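Low molecular weight protein-tyrosine-phosphatase PtpA (Staphylococcus aureus, PDB 3ROF) removes phosphate from phosphotyrosine residues of proteins and is probably a secreted effector that counteracts host defences during infection. Local coordinates at residues 20-24 / 41-45; 24-29 / 68-73; 50-55 / 73-77. One frame throughout, in Å; residues are numbered along the deposited sequence.

Interaction 1 is the most deeply buried of the three. It packs the start of helix 19-33 on the edge strand 39-45, close to the probable active site. Interaction 2 is partly buried and uses the next part of the same helix, against the loop after helix 57-65. Interaction 3 lies at the surface and joins two loops. Glu-24 belongs to interactions 1 and 2, and Met-73 to interactions 2 and 3. The chemistry changes along the way. A short side-chain hydrogen bond marks interaction 1. Apolar packing and bridging waters make interaction 2. Backbone hydrogen bonds and one serine hydroxyl make interaction 3. Gly-45 N also lies 2.9 Å from Glu-76 O, which ties interactions 1 and 3.

Interaction 1. Residues 20-24 / 41-45; sequences SPMAE and VHSRG. With PO4 (phosphate ion), chain D.
Residues 20-24 are helical and residues 41-45 form an extended strand. The two axes run antiparallel, at 178°, and approach to 7.8 Å. Ser-20 lies over Ser-43 (CA to CA 5.7 Å) and Glu-24 over Val-41 (CA to CA 6.0 Å). Glu-24 is central. Its chi1 and chi2 are both t, so the extended side chain reaches from the helix to the strand, and Glu-24 OE1 accepts a hydrogen bond from Ser-43 OG at 2.6 Å. Ser-43 has chi1 p. Glu-24 CG packs on Val-41 CG1 at 3.8 Å. This is helix-on-strand packing within the right-handed beta-alpha-beta unit 7-13, 19-33, 39-45 of the low molecular weight phosphatase fold. Ser-20 OG makes a weak bond to Arg-44 O at 3.3 Å. Asn-16 bonds both serine hydroxyls, beside the probable nucleophile Cys-13. His-42 and Arg-44 point away from the helix and hold a phosphate ion, probably from the crystallisation liquor: His-42 ND1 to PO4 O3 is 2.6 Å and Arg-44 NH1 to PO4 O3 is 2.9 Å.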
ATOM      1  N   SER A  20      -3.093  -4.277  -0.067  1.00  3.71           N
ATOM      2  CA  SER A  20      -2.625  -3.031  -0.644  1.00  3.77           C
ATOM      3  C   SER A  20      -3.746  -2.198  -1.270  1.00  4.22           C
ATOM      4  O   SER A  20      -3.657  -0.983  -1.194  1.00  3.83           O
ATOM      5  CB  SER A  20      -1.436  -3.229  -1.585  1.00  4.30           C
ATOM      6  OG  SER A  20      -1.733  -4.007  -2.738  1.00  4.59           O
ATOM      7  N   PRO A  21      -4.814  -2.781  -1.863  1.00  4.01           N
ATOM      8  CA  PRO A  21      -5.886  -1.903  -2.309  1.00  3.80           C
ATOM      9  C   PRO A  21      -6.556  -1.208  -1.126  1.00  4.01           C
ATOM     10  O   PRO A  21      -6.960  -0.045  -1.216  1.00  4.39           O
ATOM     11  CB  PRO A  21      -6.866  -2.854  -3.041  1.00  5.06           C
ATOM     12  CG  PRO A  21      -5.990  -3.981  -3.491  1.00  5.12           C
ATOM     13  CD  PRO A  21      -5.015  -4.175  -2.333  1.00  3.87           C
ATOM     14  N   MET A  22      -6.739  -1.939  -0.022  1.00  3.86           N
ATOM     15  CA  MET A  22      -7.360  -1.316   1.120  1.00  4.39           C
ATOM     16  C   MET A  22      -6.539  -0.107   1.597  1.00  3.82           C
ATOM     17  O   MET A  22      -7.071   0.980   1.861  1.00  4.49           O
ATOM     18  CB  MET A  22      -7.539  -2.317   2.276  1.00  4.43           C
ATOM     19  CG  MET A  22      -8.466  -1.773   3.301  1.00  4.79           C
ATOM     20  SD  MET A  22      -8.517  -2.673   4.870  1.00  5.62           S
ATOM     21  CE  MET A  22      -9.075  -4.291   4.354  1.00  7.18           C
ATOM     22  N   ALA A  23      -5.226  -0.319   1.732  1.00  3.76           N
ATOM     23  CA  ALA A  23      -4.342   0.735   2.157  1.00  4.17           C
ATOM     24  C   ALA A  23      -4.345   1.920   1.175  1.00  3.95           C
ATOM     25  O   ALA A  23      -4.358   3.069   1.580  1.00  4.20           O
ATOM     26  CB  ALA A  23      -2.932   0.208   2.368  1.00  3.97           C
ATOM     27  N   GLU A  24      -4.299   1.610  -0.140  1.00  3.75           N
ATOM     28  CA  GLU A  24      -4.299   2.656  -1.144  1.00  4.14           C
ATOM     29  C   GLU A  24      -5.524   3.528  -0.986  1.00  4.57           C
ATOM     30  O   GLU A  24      -5.436   4.760  -1.014  1.00  4.19           O
ATOM     31  CB  GLU A  24      -4.264   2.044  -2.550  1.00  4.87           C
ATOM     32  CG  GLU A  24      -4.474   3.046  -3.639  1.00  5.62           C
ATOM     33  CD  GLU A  24      -4.574   2.480  -5.038  1.00  5.92           C
ATOM     34  OE1 GLU A  24      -4.417   1.272  -5.262  1.00  8.50           O
ATOM     35  OE2 GLU A  24      -4.882   3.305  -5.949  1.00  8.10           O
ATOM     36  N   VAL A  41      -0.989   8.004  -4.736  1.00  5.56           N
ATOM     37  CA  VAL A  41      -0.974   6.671  -4.170  1.00  5.00           C
ATOM     38  C   VAL A  41      -1.207   5.625  -5.253  1.00  5.52           C
ATOM     39  O   VAL A  41      -2.000   5.845  -6.195  1.00  6.24           O
ATOM     40  CB  VAL A  41      -2.031   6.550  -3.065  1.00  5.31           C
ATOM     41  CG1 VAL A  41      -1.773   5.312  -2.224  1.00  6.18           C
ATOM     42  CG2 VAL A  41      -2.043   7.774  -2.151  1.00  6.10           C
ATOM     43  N   HIS A  42      -0.516   4.496  -5.094  1.00  4.81           N
ATOM     44  CA  HIS A  42      -0.574   3.370  -6.022  1.00  4.93           C
ATOM     45  C   HIS A  42      -0.614   2.076  -5.232  1.00  4.49           C
ATOM     46  O   HIS A  42      -0.309   2.061  -4.035  1.00  4.76           O
ATOM     47  CB  HIS A  42       0.697   3.338  -6.869  1.00  6.30           C
ATOM     48  CG  HIS A  42       1.025   4.626  -7.535  1.00  6.53           C
ATOM     49  ND1 HIS A  42       0.794   4.877  -8.875  1.00 10.32           N
ATOM     50  CD2 HIS A  42       1.633   5.726  -7.056  1.00  7.30           C
ATOM     51  CE1 HIS A  42       1.235   6.086  -9.180  1.00 10.33           C
ATOM     52  NE2 HIS A  42       1.763   6.613  -8.097  1.00  9.09           N
ATOM     53  N   SER A  43      -0.847   0.965  -5.917  1.00  4.85           N
ATOM     54  CA  SER A  43      -0.652  -0.333  -5.309  1.00  4.99           C
ATOM     55  C   SER A  43      -0.251  -1.366  -6.358  1.00  5.09           C
ATOM     56  O   SER A  43      -0.603  -1.241  -7.544  1.00  5.11           O
ATOM     57  CB  SER A  43      -1.898  -0.784  -4.550  1.00  5.36           C
ATOM     58  OG  SER A  43      -3.012  -0.956  -5.406  1.00  5.38           O
ATOM     59  N   ARG A  44       0.454  -2.397  -5.878  1.00  4.37           N
ATOM     60  CA  ARG A  44       0.907  -3.485  -6.710  1.00  4.53           C
ATOM     61  C   ARG A  44       0.844  -4.764  -5.897  1.00  4.17           C
ATOM     62  O   ARG A  44       0.899  -4.741  -4.661  1.00  4.81           O
ATOM     63  CB  ARG A  44       2.359  -3.269  -7.151  1.00  5.59           C
ATOM     64  CG  ARG A  44       2.661  -2.074  -8.022  1.00  6.45           C
ATOM     65  CD  ARG A  44       2.013  -2.204  -9.376  1.00  6.29           C
ATOM     66  NE  ARG A  44       2.463  -1.183 -10.335  1.00  8.22           N
ATOM     67  CZ  ARG A  44       1.882  -0.009 -10.485  1.00  8.77           C
ATOM     68  NH1 ARG A  44       0.870   0.359  -9.703  1.00  8.73           N
ATOM     69  NH2 ARG A  44       2.359   0.845 -11.393  1.00 12.63           N
ATOM     70  N   GLY A  45       0.861  -5.880  -6.636  1.00  4.39           N
ATOM     71  CA  GLY A  45       0.964  -7.197  -6.055  1.00  5.64           C
ATOM     72  C   GLY A  45       2.141  -7.928  -6.691  1.00  5.00           C
ATOM     73  O   GLY A  45       2.256  -7.946  -7.902  1.00  5.82           O
TER
HETATM   74  P   PO4 D 202      -0.528   3.333 -11.841  1.00 14.31           P
HETATM   75  O1  PO4 D 202      -0.878   4.784 -12.060  1.00 23.60           O
HETATM   76  O2  PO4 D 202       0.675   2.996 -12.665  1.00 26.09           O
HETATM   77  O3  PO4 D 202      -0.097   3.010 -10.420  1.00 10.89           O
HETATM   78  O4  PO4 D 202      -1.633   2.398 -12.270  1.00 17.23           O

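Interaction 2. Residues 24-29 / 68-73; sequences EAIMRQ and IPFDGM
Met-73 lays its thioether across the helix face formed by Glu-24, Ala-25 and Arg-28. Its chi angles are m, t and p. Met-73 SD is 4.0 Å from Ala-25 CB and 3.5 Å from Arg-28 NH1, near the guanidinium plane at its edge. Met-73 CE is 3.5 Å from Glu-24 OE1. Residues 24-29 are helical. Residues 68-73 are irregular and end in a type II beta turn from Phe-70 to Met-73, with Gly-72 at positive phi and Met-73 N bonded to Phe-70 O at 3.1 Å. The nearest CA pairs are Ala-25 with Phe-70 (5.7 Å) and Ile-26 with Ile-68 (6.6 Å). Ile-68, chi1 m and chi2 t, sets CG2 3.8 Å from Ala-25 CB and CD1 3.8 Å from Ile-26 CG1. Small Ala-25 lets the loop come close.

No direct hydrogen bond joins the segments. One water links Ala-25 O and Pro-69 O, at 2.8 Å from each. A second links Arg-28 NH1 (2.8 Å) to Pro-69 O (3.1 Å). Arg-28 NH2 forms a salt bridge with Glu-24 OE2 at 2.8 Å, one helical turn away.

The contact closes the loop after helix 57-65 over helix 19-33. Phe-70 leans on Leu-63 of helix 57-65, Ile-26 meets helix 132-153, and Glu-24 reaches Ser-43 of strand 39-45.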
ATOM      1  N   GLU A  24      -4.299   1.610  -0.140  1.00  3.75           N
ATOM      2  CA  GLU A  24      -4.299   2.656  -1.144  1.00  4.14           C
ATOM      3  C   GLU A  24      -5.524   3.528  -0.986  1.00  4.57           C
ATOM      4  O   GLU A  24      -5.436   4.760  -1.014  1.00  4.19           O
ATOM      5  CB  GLU A  24      -4.264   2.044  -2.550  1.00  4.87           C
ATOM      6  CG  GLU A  24      -4.474   3.046  -3.639  1.00  5.62           C
ATOM      7  CD  GLU A  24      -4.574   2.480  -5.038  1.00  5.92           C
ATOM      8  OE1 GLU A  24      -4.417   1.272  -5.262  1.00  8.50           O
ATOM      9  OE2 GLU A  24      -4.882   3.305  -5.949  1.00  8.10           O
ATOM     10  N   ALA A  25      -6.705   2.902  -0.893  1.00  4.17           N
ATOM     11  CA  ALA A  25      -7.939   3.670  -0.841  1.00  5.11           C
ATOM     12  C   ALA A  25      -8.010   4.524   0.436  1.00  4.44           C
ATOM     13  O   ALA A  25      -8.430   5.676   0.400  1.00  4.96           O
ATOM     14  CB  ALA A  25      -9.120   2.732  -0.921  1.00  6.56           C
ATOM     15  N   ILE A  26      -7.638   3.934   1.569  1.00  4.57           N
ATOM     16  CA  ILE A  26      -7.663   4.673   2.828  1.00  4.58           C
ATOM     17  C   ILE A  26      -6.701   5.870   2.751  1.00  4.45           C
ATOM     18  O   ILE A  26      -7.028   6.973   3.134  1.00  4.78           O
ATOM     19  CB  ILE A  26      -7.314   3.750   4.020  1.00  4.99           C
ATOM     20  CG1 ILE A  26      -8.399   2.707   4.231  1.00  5.40           C
ATOM     21  CG2 ILE A  26      -7.030   4.583   5.276  1.00  5.69           C
ATOM     22  CD1 ILE A  26      -7.990   1.576   5.128  1.00  6.39           C
ATOM     23  N   MET A  27      -5.476   5.618   2.280  0.66  4.49           N
ATOM     24  CA  MET A  27      -4.462   6.654   2.171  0.66  4.64           C
ATOM     25  C   MET A  27      -4.913   7.797   1.261  0.66  4.65           C
ATOM     26  O   MET A  27      -4.781   8.980   1.613  0.66  5.12           O
ATOM     27  CB  MET A  27      -3.165   6.028   1.634  0.66  5.76           C
ATOM     28  CG  MET A  27      -1.981   6.964   1.509  0.66  6.24           C
ATOM     29  SD  MET A  27      -1.270   7.280   3.125  0.66  7.77           S
ATOM     30  CE  MET A  27       0.308   7.991   2.623  0.66 13.73           C
ATOM     31  N   ARG A  28      -5.476   7.431   0.094  1.00  4.50           N
ATOM     32  CA  ARG A  28      -5.952   8.471  -0.820  1.00  4.77           C
ATOM     33  C   ARG A  28      -7.013   9.346  -0.158  1.00  4.93           C
ATOM     34  O   ARG A  28      -6.975  10.585  -0.262  1.00  6.03           O
ATOM     35  CB  ARG A  28      -6.508   7.833  -2.094  1.00  5.31           C
ATOM     36  CG  ARG A  28      -7.095   8.852  -3.055  1.00  7.70           C
ATOM     37  CD  ARG A  28      -7.529   8.202  -4.381  1.00  9.08           C
ATOM     38  NE  ARG A  28      -6.356   7.698  -5.084  1.00  8.35           N
ATOM     39  CZ  ARG A  28      -6.070   6.419  -5.308  1.00  7.23           C
ATOM     40  NH1 ARG A  28      -6.943   5.467  -5.064  1.00  7.29           N
ATOM     41  NH2 ARG A  28      -4.889   6.112  -5.802  1.00  9.78           N
ATOM     42  N   GLN A  29      -7.974   8.731   0.522  1.00  5.53           N
ATOM     43  CA  GLN A  29      -9.012   9.509   1.162  1.00  5.54           C
ATOM     44  C   GLN A  29      -8.447  10.344   2.306  1.00  5.40           C
ATOM     45  O   GLN A  29      -8.878  11.473   2.516  1.00  6.36           O
ATOM     46  CB  GLN A  29     -10.134   8.590   1.645  1.00  6.80           C
ATOM     47  CG  GLN A  29     -11.285   9.374   2.250  1.00 10.09           C
ATOM     48  CD  GLN A  29     -12.011  10.237   1.208  1.00 12.02           C
ATOM     49  OE1 GLN A  29     -12.286   9.821   0.077  1.00 14.15           O
ATOM     50  NE2 GLN A  29     -12.353  11.454   1.614  1.00 19.78           N
ATOM     51  N   ILE A  68     -15.334   4.906   1.805  1.00  9.37           N
ATOM     52  CA  ILE A  68     -14.032   5.174   1.212  1.00  8.64           C
ATOM     53  C   ILE A  68     -14.104   4.721  -0.255  1.00  8.08           C
ATOM     54  O   ILE A  68     -14.265   3.541  -0.524  1.00  8.75           O
ATOM     55  CB  ILE A  68     -12.902   4.445   1.968  1.00  6.96           C
ATOM     56  CG1 ILE A  68     -12.886   4.872   3.433  1.00  9.86           C
ATOM     57  CG2 ILE A  68     -11.573   4.704   1.295  1.00  8.61           C
ATOM     58  CD1 ILE A  68     -11.986   3.998   4.278  1.00 11.80           C
ATOM     59  N   PRO A  69     -13.962   5.632  -1.221  1.00  8.48           N
ATOM     60  CA  PRO A  69     -14.044   5.212  -2.627  1.00  8.83           C
ATOM     61  C   PRO A  69     -12.839   4.438  -3.124  1.00  8.33           C
ATOM     62  O   PRO A  69     -11.700   4.613  -2.658  1.00  8.85           O
ATOM     63  CB  PRO A  69     -14.189   6.532  -3.391  1.00 12.87           C
ATOM     64  CG  PRO A  69     -13.659   7.549  -2.504  1.00 17.35           C
ATOM     65  CD  PRO A  69     -13.761   7.080  -1.085  1.00 10.73           C
ATOM     66  N   PHE A  70     -13.103   3.524  -4.048  1.00  7.28           N
ATOM     67  CA  PHE A  70     -12.049   2.760  -4.703  1.00  6.45           C
ATOM     68  C   PHE A  70     -12.288   2.666  -6.218  1.00  8.42           C
ATOM     69  O   PHE A  70     -11.804   1.761  -6.874  1.00  7.90           O
ATOM     70  CB  PHE A  70     -11.863   1.368  -4.072  1.00  6.73           C
ATOM     71  CG  PHE A  70     -13.101   0.550  -4.014  1.00  7.79           C
ATOM     72  CD1 PHE A  70     -13.396  -0.367  -4.998  1.00 10.58           C
ATOM     73  CD2 PHE A  70     -13.945   0.646  -2.945  1.00  8.72           C
ATOM     74  CE1 PHE A  70     -14.568  -1.144  -4.941  1.00 13.10           C
ATOM     75  CE2 PHE A  70     -15.098  -0.129  -2.869  1.00 12.10           C
ATOM     76  CZ  PHE A  70     -15.410  -1.020  -3.872  1.00 14.74           C
ATOM     77  N   ASP A  71     -12.987   3.663  -6.783  1.00 10.20           N
ATOM     78  CA  ASP A  71     -13.300   3.696  -8.213  1.00 10.48           C
ATOM     79  C   ASP A  71     -12.059   3.520  -9.056  1.00 12.83           C
ATOM     80  O   ASP A  71     -11.067   4.208  -8.855  1.00 16.39           O
ATOM     81  CB  ASP A  71     -13.942   5.024  -8.555  1.00 17.28           C
ATOM     82  CG  ASP A  71     -15.181   5.217  -7.796  1.00 18.63           C
ATOM     83  OD1 ASP A  71     -16.226   4.839  -8.353  1.00 22.82           O
ATOM     84  OD2 ASP A  71     -15.088   5.629  -6.626  1.00 21.09           O
ATOM     85  N   GLY A  72     -12.110   2.571  -9.994  1.00 12.82           N
ATOM     86  CA  GLY A  72     -11.042   2.395 -10.955  1.00 14.62           C
ATOM     87  C   GLY A  72      -9.865   1.579 -10.441  1.00 13.03           C
ATOM     88  O   GLY A  72      -8.956   1.283 -11.206  1.00 16.65           O
ATOM     89  N   MET A  73      -9.854   1.204  -9.162  1.00  8.52           N
ATOM     90  CA  MET A  73      -8.712   0.482  -8.612  1.00  7.32           C
ATOM     91  C   MET A  73      -8.793  -0.997  -9.001  1.00  7.16           C
ATOM     92  O   MET A  73      -9.774  -1.670  -8.719  1.00  7.80           O
ATOM     93  CB  MET A  73      -8.693   0.618  -7.115  1.00  5.87           C
ATOM     94  CG  MET A  73      -8.297   2.011  -6.641  1.00  6.79           C
ATOM     95  SD  MET A  73      -8.388   2.268  -4.857  1.00  6.26           S
ATOM     96  CE  MET A  73      -7.699   0.727  -4.272  1.00  7.58           C
TER
HETATM   97  O   HOH W   1     -10.093   6.613  -1.656  1.00  8.02           O
HETATM   98  O   HOH W   2      -9.768   5.687  -4.783  1.00 14.21           O

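Interaction 3. Residues 50-55 / 73-77; sequences NLGEPP and MISEL
Neither segment is a regular strand, yet their backbones run side by side in opposite directions. Gly-52 lies opposite Ser-75 (CA to CA 4.8 Å) and Pro-54 opposite Ile-74 (4.7 Å). Two backbone hydrogen bonds join them. Gly-52 N gives to Ser-75 O at 2.9 Å, and Ser-75 N gives to Glu-53 O at 2.8 Å. Glu-53 O also takes a CA-H...O contact from Ile-74 CA at 3.2 Å. Most residues are extended, but Gly-52 has phi/psi of 84/17. At these angles a side chain would press on the carbonyl oxygen of Leu-51. This is the pattern of a G1 beta bulge, with Gly-52 in position 1 and Glu-53 in position 2, both opposite Ser-75.

Ser-75 is the centre of the contact. Its chi1 is p and its CB points toward the other loop. Ser-75 OG donates to Asn-50 O at 2.8 Å and accepts from Glu-53 N at 3.0 Å. The hydroxyl thus bridges the backbone on the two sides of Gly-52. At one end Leu-51, chi1 m and chi2 t, packs CD2 4.0 Å from Leu-77 CB. Two plain van der Waals contacts add to this. Ile-74, chi1 p, rests CB 3.6 Å from Gly-52 C, and Pro-55 CD is 3.6 Å from Met-73 O.

The contact ties the loop between strand 39-45 and helix 57-65 to the loop between that helix and strand 86-89. It therefore brings together the chain on both sides of helix 57-65. Pro-55 and Met-73 both touch Pro-21 of helix 19-33, and Glu-76 bonds through its backbone to Gly-45 at the end of strand 39-45.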
ATOM      1  N   ASN A  50      -4.338 -12.784 -12.281  1.00  8.22           N
ATOM      2  CA  ASN A  50      -5.396 -12.149 -13.052  1.00  8.69           C
ATOM      3  C   ASN A  50      -5.283 -10.628 -12.842  1.00  6.63           C
ATOM      4  O   ASN A  50      -5.603 -10.095 -11.770  1.00  9.86           O
ATOM      5  CB  ASN A  50      -6.759 -12.628 -12.621  1.00 10.17           C
ATOM      6  CG  ASN A  50      -7.004 -14.049 -13.010  1.00 11.21           C
ATOM      7  OD1 ASN A  50      -6.435 -14.564 -13.965  1.00 12.02           O
ATOM      8  ND2 ASN A  50      -7.878 -14.697 -12.279  1.00 16.15           N
ATOM      9  N   LEU A  51      -4.827  -9.944 -13.886  1.00  7.45           N
ATOM     10  CA  LEU A  51      -4.596  -8.523 -13.803  1.00  7.11           C
ATOM     11  C   LEU A  51      -5.866  -7.767 -14.155  1.00  6.97           C
ATOM     12  O   LEU A  51      -6.691  -8.232 -14.959  1.00 10.20           O
ATOM     13  CB  LEU A  51      -3.446  -8.126 -14.734  1.00  8.36           C
ATOM     14  CG  LEU A  51      -2.129  -8.874 -14.461  1.00  9.66           C
ATOM     15  CD1 LEU A  51      -1.042  -8.396 -15.454  1.00 11.63           C
ATOM     16  CD2 LEU A  51      -1.698  -8.697 -13.019  1.00 13.34           C
ATOM     17  N   GLY A  52      -6.040  -6.592 -13.578  1.00  7.42           N
ATOM     18  CA  GLY A  52      -7.163  -5.760 -13.930  1.00  8.26           C
ATOM     19  C   GLY A  52      -8.429  -6.099 -13.181  1.00  7.84           C
ATOM     20  O   GLY A  52      -9.502  -5.683 -13.614  1.00  9.53           O
ATOM     21  N   GLU A  53      -8.327  -6.838 -12.089  1.00  7.09           N
ATOM     22  CA  GLU A  53      -9.472  -7.253 -11.278  1.00  7.39           C
ATOM     23  C   GLU A  53      -9.728  -6.303 -10.121  1.00  6.78           C
ATOM     24  O   GLU A  53      -8.789  -5.740  -9.552  1.00  5.92           O
ATOM     25  CB  GLU A  53      -9.226  -8.660 -10.733  1.00  9.74           C
ATOM     26  CG  GLU A  53      -9.026  -9.716 -11.812  1.00 12.69           C
ATOM     27  CD  GLU A  53     -10.257  -9.982 -12.651  1.00 12.60           C
ATOM     28  OE1 GLU A  53     -11.369  -9.784 -12.160  1.00 16.33           O
ATOM     29  OE2 GLU A  53     -10.091 -10.409 -13.809  1.00 19.43           O
ATOM     30  N   PRO A  54     -10.992  -6.139  -9.734  1.00  6.12           N
ATOM     31  CA  PRO A  54     -11.299  -5.282  -8.588  1.00  6.00           C
ATOM     32  C   PRO A  54     -10.806  -5.924  -7.297  1.00  6.00           C
ATOM     33  O   PRO A  54     -10.426  -7.095  -7.261  1.00  6.28           O
ATOM     34  CB  PRO A  54     -12.826  -5.167  -8.637  1.00  7.11           C
ATOM     35  CG  PRO A  54     -13.252  -6.467  -9.301  1.00  9.45           C
ATOM     36  CD  PRO A  54     -12.175  -6.833 -10.270  1.00  8.64           C
ATOM     37  N   PRO A  55     -10.840  -5.149  -6.206  1.00  5.69           N
ATOM     38  CA  PRO A  55     -10.406  -5.717  -4.929  1.00  5.50           C
ATOM     39  C   PRO A  55     -11.301  -6.884  -4.510  1.00  5.10           C
ATOM     40  O   PRO A  55     -12.448  -7.048  -4.916  1.00  6.75           O
ATOM     41  CB  PRO A  55     -10.529  -4.519  -3.958  1.00  5.72           C
ATOM     42  CG  PRO A  55     -10.415  -3.302  -4.839  1.00  7.11           C
ATOM     43  CD  PRO A  55     -11.159  -3.718  -6.094  1.00  6.29           C
ATOM     44  N   MET A  73      -9.854   1.204  -9.162  1.00  8.52           N
ATOM     45  CA  MET A  73      -8.712   0.482  -8.612  1.00  7.32           C
ATOM     46  C   MET A  73      -8.793  -0.997  -9.001  1.00  7.16           C
ATOM     47  O   MET A  73      -9.774  -1.670  -8.719  1.00  7.80           O
ATOM     48  CB  MET A  73      -8.693   0.618  -7.115  1.00  5.87           C
ATOM     49  CG  MET A  73      -8.297   2.011  -6.641  1.00  6.79           C
ATOM     50  SD  MET A  73      -8.388   2.268  -4.857  1.00  6.26           S
ATOM     51  CE  MET A  73      -7.699   0.727  -4.272  1.00  7.58           C
ATOM     52  N   ILE A  74      -7.729  -1.456  -9.644  1.00  6.05           N
ATOM     53  CA  ILE A  74      -7.666  -2.812 -10.180  1.00  7.08           C
ATOM     54  C   ILE A  74      -6.277  -3.415  -9.945  1.00  5.34           C
ATOM     55  O   ILE A  74      -5.279  -2.717  -9.730  1.00  6.03           O
ATOM     56  CB  ILE A  74      -8.106  -2.899 -11.675  1.00  8.21           C
ATOM     57  CG1 ILE A  74      -7.236  -1.983 -12.531  1.00 13.14           C
ATOM     58  CG2 ILE A  74      -9.582  -2.546 -11.812  1.00 12.07           C
ATOM     59  CD1 ILE A  74      -7.533  -1.998 -14.014  1.00 24.42           C
ATOM     60  N   SER A  75      -6.215  -4.731 -10.035  1.00  5.70           N
ATOM     61  CA  SER A  75      -4.984  -5.442  -9.717  1.00  5.91           C
ATOM     62  C   SER A  75      -3.905  -5.180 -10.768  1.00  5.65           C
ATOM     63  O   SER A  75      -4.157  -5.177 -11.961  1.00  6.51           O
ATOM     64  CB  SER A  75      -5.255  -6.922  -9.546  1.00  6.48           C
ATOM     65  OG  SER A  75      -5.773  -7.461 -10.742  1.00  6.44           O
ATOM     66  N   GLU A  76      -2.699  -4.941 -10.247  1.00  5.70           N
ATOM     67  CA  GLU A  76      -1.522  -4.621 -11.051  1.00  5.76           C
ATOM     68  C   GLU A  76      -0.301  -5.338 -10.506  1.00  4.70           C
ATOM     69  O   GLU A  76      -0.071  -5.326  -9.320  1.00  6.06           O
ATOM     70  CB  GLU A  76      -1.260  -3.121 -11.010  1.00  6.08           C
ATOM     71  CG  GLU A  76      -2.333  -2.303 -11.677  1.00  6.43           C
ATOM     72  CD  GLU A  76      -2.179  -0.814 -11.390  1.00  9.96           C
ATOM     73  OE1 GLU A  76      -1.458  -0.123 -12.170  1.00 12.99           O
ATOM     74  OE2 GLU A  76      -2.733  -0.325 -10.360  1.00  9.64           O
ATOM     75  N   LEU A  77       0.450  -5.953 -11.395  1.00  6.13           N
ATOM     76  CA  LEU A  77       1.657  -6.685 -11.042  1.00  6.29           C
ATOM     77  C   LEU A  77       2.771  -5.727 -10.692  1.00  5.60           C
ATOM     78  O   LEU A  77       2.972  -4.712 -11.366  1.00  7.02           O
ATOM     79  CB  LEU A  77       2.094  -7.533 -12.236  1.00  7.18           C
ATOM     80  CG  LEU A  77       3.250  -8.494 -12.028  1.00  6.64           C
ATOM     81  CD1 LEU A  77       2.902  -9.582 -11.083  1.00  8.66           C
ATOM     82  CD2 LEU A  77       3.712  -9.055 -13.356  1.00  9.96           C
TER